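Local coordinates for protein amine Dehydrogenase (Pseudomonas putida, PDB 1JMX) that probably takes part in the oxidative deamination of primary amines, as the beta-propeller subunit of a heme-containing quinohemoprotein amine dehydrogenase, at residues Arg189-Tyr199 against Ser211-Phe219. Numbering follows the deposited sequence.
Sequences RKGYSAPDVLY and SMLYTIARF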
loop_
_atom_site.group_PDB
_atom_site.type_symbol
_atom_site.label_atom_id
_atom_site.label_comp_id
_atom_site.label_asym_id
_atom_site.label_seq_id
_atom_site.Cartn_x
_atom_site.Cartn_y
_atom_site.Cartn_z
ATOM N N ARG B 189 25.991 20.558 -1.466
ATOM C CA ARG B 189 26.605 20.564 -2.779
ATOM C C ARG B 189 25.733 21.376 -3.744
ATOM O O ARG B 189 24.642 20.934 -4.122
ATOM C CB ARG B 189 26.708 19.116 -3.242
ATOM C CG ARG B 189 27.542 18.880 -4.459
ATOM C CD ARG B 189 27.401 17.438 -4.836
ATOM N NE ARG B 189 28.240 17.076 -5.965
ATOM C CZ ARG B 189 28.209 15.885 -6.550
ATOM N NH1 ARG B 189 27.379 14.946 -6.106
ATOM N NH2 ARG B 189 28.998 15.633 -7.583
ATOM N N LYS B 190 26.211 22.554 -4.152
ATOM C CA LYS B 190 25.429 23.401 -5.054
ATOM C C LYS B 190 25.221 22.802 -6.446
ATOM O O LYS B 190 26.116 22.176 -7.005
ATOM C CB LYS B 190 26.021 24.810 -5.163
ATOM C CG LYS B 190 24.965 25.844 -5.561
ATOM C CD LYS B 190 23.811 25.867 -4.526
ATOM C CE LYS B 190 22.497 26.438 -5.095
ATOM N NZ LYS B 190 21.779 25.488 -6.025
ATOM N N GLY B 191 24.019 22.987 -6.985
ATOM C CA GLY B 191 23.697 22.451 -8.295
ATOM C C GLY B 191 23.168 21.035 -8.206
ATOM O O GLY B 191 22.770 20.444 -9.207
ATOM N N TYR B 192 23.187 20.481 -7.000
ATOM C CA TYR B 192 22.702 19.129 -6.765
ATOM C C TYR B 192 21.740 19.123 -5.593
ATOM O O TYR B 192 21.715 20.048 -4.779
ATOM C CB TYR B 192 23.854 18.193 -6.417
ATOM C CG TYR B 192 24.799 17.895 -7.540
ATOM C CD1 TYR B 192 25.756 18.831 -7.944
ATOM C CD2 TYR B 192 24.780 16.653 -8.172
ATOM C CE1 TYR B 192 26.675 18.528 -8.953
ATOM C CE2 TYR B 192 25.688 16.341 -9.170
ATOM C CZ TYR B 192 26.634 17.279 -9.556
ATOM O OH TYR B 192 27.555 16.954 -10.527
ATOM N N SER B 193 20.936 18.072 -5.516
ATOM C CA SER B 193 20.012 17.925 -4.407
ATOM C C SER B 193 20.776 17.102 -3.376
ATOM O O SER B 193 21.961 16.801 -3.559
ATOM C CB SER B 193 18.761 17.164 -4.850
ATOM O OG SER B 193 19.082 15.832 -5.200
ATOM N N ALA B 194 20.112 16.774 -2.276
ATOM C CA ALA B 194 20.719 15.946 -1.257
ATOM C C ALA B 194 20.611 14.524 -1.814
ATOM O O ALA B 194 19.680 14.220 -2.561
ATOM C CB ALA B 194 19.936 16.070 0.046
ATOM N N PRO B 195 21.599 13.658 -1.528
ATOM C CA PRO B 195 21.536 12.281 -2.036
ATOM C C PRO B 195 20.477 11.435 -1.319
ATOM O O PRO B 195 19.989 11.802 -0.248
ATOM C CB PRO B 195 22.944 11.752 -1.752
ATOM C CG PRO B 195 23.352 12.510 -0.526
ATOM C CD PRO B 195 22.869 13.905 -0.816
ATOM N N ASP B 196 20.096 10.325 -1.943
ATOM C CA ASP B 196 19.127 9.407 -1.362
ATOM C C ASP B 196 19.850 8.074 -1.211
ATOM O O ASP B 196 20.485 7.585 -2.149
ATOM C CB ASP B 196 17.883 9.265 -2.252
ATOM C CG ASP B 196 16.798 8.417 -1.603
ATOM O OD1 ASP B 196 16.245 8.842 -0.576
ATOM O OD2 ASP B 196 16.503 7.319 -2.106
ATOM N N VAL B 197 19.827 7.527 -0.002
ATOM C CA VAL B 197 20.502 6.266 0.249
ATOM C C VAL B 197 19.579 5.267 0.935
ATOM O O VAL B 197 18.977 5.553 1.973
ATOM C CB VAL B 197 21.775 6.438 1.123
ATOM C CG1 VAL B 197 22.630 5.190 1.050
ATOM C CG2 VAL B 197 22.568 7.654 0.704
ATOM N N LEU B 198 19.477 4.097 0.322
ATOM C CA LEU B 198 18.671 2.992 0.815
ATOM C C LEU B 198 19.605 1.786 0.650
ATOM O O LEU B 198 19.842 1.317 -0.463
ATOM C CB LEU B 198 17.401 2.855 -0.043
ATOM C CG LEU B 198 16.340 1.800 0.299
ATOM C CD1 LEU B 198 16.734 0.419 -0.240
ATOM C CD2 LEU B 198 16.112 1.773 1.814
ATOM N N TYR B 199 20.162 1.313 1.757
ATOM C CA TYR B 199 21.097 0.199 1.707
ATOM C C TYR B 199 21.040 -0.664 2.960
ATOM O O TYR B 199 21.260 -0.180 4.067
ATOM C CB TYR B 199 22.515 0.739 1.513
ATOM C CG TYR B 199 23.302 0.027 0.446
ATOM C CD1 TYR B 199 23.084 0.299 -0.907
ATOM C CD2 TYR B 199 24.267 -0.920 0.782
ATOM C CE1 TYR B 199 23.801 -0.353 -1.888
ATOM C CE2 TYR B 199 24.994 -1.578 -0.202
ATOM C CZ TYR B 199 24.754 -1.287 -1.532
ATOM O OH TYR B 199 25.473 -1.929 -2.504
ATOM N N SER B 211 30.917 0.339 1.333
ATOM C CA SER B 211 30.376 1.005 0.163
ATOM C C SER B 211 28.865 0.924 0.072
ATOM O O SER B 211 28.251 -0.038 0.536
ATOM C CB SER B 211 30.999 0.419 -1.102
ATOM O OG SER B 211 30.602 -0.926 -1.287
ATOM N N MET B 212 28.277 1.958 -0.519
ATOM C CA MET B 212 26.838 2.039 -0.711
ATOM C C MET B 212 26.569 2.839 -1.970
ATOM O O MET B 212 27.374 3.688 -2.342
ATOM C CB MET B 212 26.168 2.756 0.464
ATOM C CG MET B 212 26.325 2.081 1.806
ATOM S SD MET B 212 25.240 2.785 3.036
ATOM C CE MET B 212 25.970 4.390 3.259
ATOM N N LEU B 213 25.471 2.530 -2.658
ATOM C CA LEU B 213 25.082 3.289 -3.840
ATOM C C LEU B 213 24.129 4.378 -3.349
ATOM O O LEU B 213 23.547 4.278 -2.259
ATOM C CB LEU B 213 24.335 2.423 -4.858
ATOM C CG LEU B 213 24.975 1.235 -5.574
ATOM C CD1 LEU B 213 23.968 0.699 -6.566
ATOM C CD2 LEU B 213 26.252 1.638 -6.277
ATOM N N TYR B 214 24.005 5.431 -4.139
ATOM C CA TYR B 214 23.102 6.521 -3.827
ATOM C C TYR B 214 22.654 7.147 -5.136
ATOM O O TYR B 214 23.217 6.849 -6.188
ATOM C CB TYR B 214 23.775 7.568 -2.919
ATOM C CG TYR B 214 24.940 8.325 -3.523
ATOM C CD1 TYR B 214 24.732 9.481 -4.279
ATOM C CD2 TYR B 214 26.258 7.909 -3.304
ATOM C CE1 TYR B 214 25.806 10.206 -4.799
ATOM C CE2 TYR B 214 27.344 8.628 -3.825
ATOM C CZ TYR B 214 27.103 9.773 -4.568
ATOM O OH TYR B 214 28.155 10.479 -5.076
ATOM N N THR B 215 21.582 7.930 -5.085
ATOM C CA THR B 215 21.096 8.627 -6.266
ATOM C C THR B 215 21.101 10.092 -5.886
ATOM O O THR B 215 21.018 10.429 -4.703
ATOM C CB THR B 215 19.658 8.210 -6.686
ATOM O OG1 THR B 215 18.731 8.520 -5.641
ATOM C CG2 THR B 215 19.588 6.727 -7.014
ATOM N N ILE B 216 21.250 10.962 -6.871
ATOM C CA ILE B 216 21.262 12.393 -6.602
ATOM C C ILE B 216 20.759 13.133 -7.829
ATOM O O ILE B 216 20.946 12.673 -8.954
ATOM C CB ILE B 216 22.684 12.891 -6.202
ATOM C CG1 ILE B 216 22.594 14.290 -5.589
ATOM C CG2 ILE B 216 23.631 12.862 -7.405
ATOM C CD1 ILE B 216 23.895 14.826 -5.061
ATOM N N ALA B 217 20.062 14.239 -7.601
ATOM C CA ALA B 217 19.523 15.049 -8.689
ATOM C C ALA B 217 20.454 16.209 -9.003
ATOM O O ALA B 217 20.844 16.956 -8.108
ATOM C CB ALA B 217 18.144 15.577 -8.315
ATOM N N ARG B 218 20.853 16.337 -10.263
ATOM C CA ARG B 218 21.718 17.437 -10.636
ATOM C C ARG B 218 20.844 18.449 -11.344
ATOM O O ARG B 218 20.375 18.206 -12.454
ATOM C CB ARG B 218 22.846 16.999 -11.561
ATOM C CG ARG B 218 23.790 18.154 -11.851
ATOM C CD ARG B 218 24.388 18.108 -13.246
ATOM N NE ARG B 218 25.256 16.952 -13.443
ATOM C CZ ARG B 218 25.059 16.017 -14.373
ATOM N NH1 ARG B 218 24.015 16.102 -15.207
ATOM N NH2 ARG B 218 25.888 14.973 -14.446
ATOM N N PHE B 219 20.610 19.572 -10.678
ATOM C CA PHE B 219 19.780 20.645 -11.213
ATOM C C PHE B 219 20.285 21.232 -12.546
ATOM O O PHE B 219 19.423 21.691 -13.343
ATOM C CB PHE B 219 19.671 21.761 -10.181
ATOM C CG PHE B 219 19.244 21.295 -8.820
ATOM C CD1 PHE B 219 19.832 21.834 -7.675
ATOM C CD2 PHE B 219 18.225 20.357 -8.675
ATOM C CE1 PHE B 219 19.405 21.451 -6.406
ATOM C CE2 PHE B 219 17.789 19.964 -7.406
ATOM C CZ PHE B 219 18.379 20.514 -6.272
HETATM O O HOH W 1 18.821 5.470 -4.192
HETATM O O HOH W 2 20.716 3.912 -2.322
HETATM O O HOH W 3 28.138 -0.434 -2.800
#
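Asp196 and Thr215 form an antiparallel hydrogen-bonded pair: Asp196 N reaches Thr215 O at 2.9 Å, and Thr215 N returns a longer bond to Asp196 O at 3.2 Å. Toward Phe219 the register slips by one residue. There Ser193 N donates to Ala217 O at 2.8 Å, in the carbonyl plane, while Ala217 N turns to a side chain, Ser193 OG, at 3.0 Å. With chi1 at 66°, OG sits between its own N and carbonyl carbon, where it accepts this N-H and also donates to Ala194 O.

Aromatic contacts mark both ends. Arg218 CG makes a CH-pi contact over one face of Tyr192, 3.9 Å from the ring centroid; the Arg189 guanidinium, salt-bridged to Glu249, lies over the opposite face, its CZ above the ring centre. Met212 CA makes another, 3.9 Å from the Tyr199 ring centroid and 5° off the normal, and Met212 SD, oblique at 5.1 Å from that centroid, adds a Met-aromatic contact. Were Tyr199 replaced by an alanine, Met212 would probably lose the ring against its CA and SD, and His203 its hydroxyl partner.

Apolar contacts continue inward: Ile216 CD1 meets Tyr192 CB, and Pro195 CB meets Tyr214 CD1 at 3.8 Å.

Strand 209-218 belongs to an antiparallel propeller blade, its other side bonded to strand 230-239. The broken pairing implies that 189-199 follows this strand through two single bridges, Tyr192-Arg218 and Asp196-Thr215, with a serine hydroxyl taking an N-H between them.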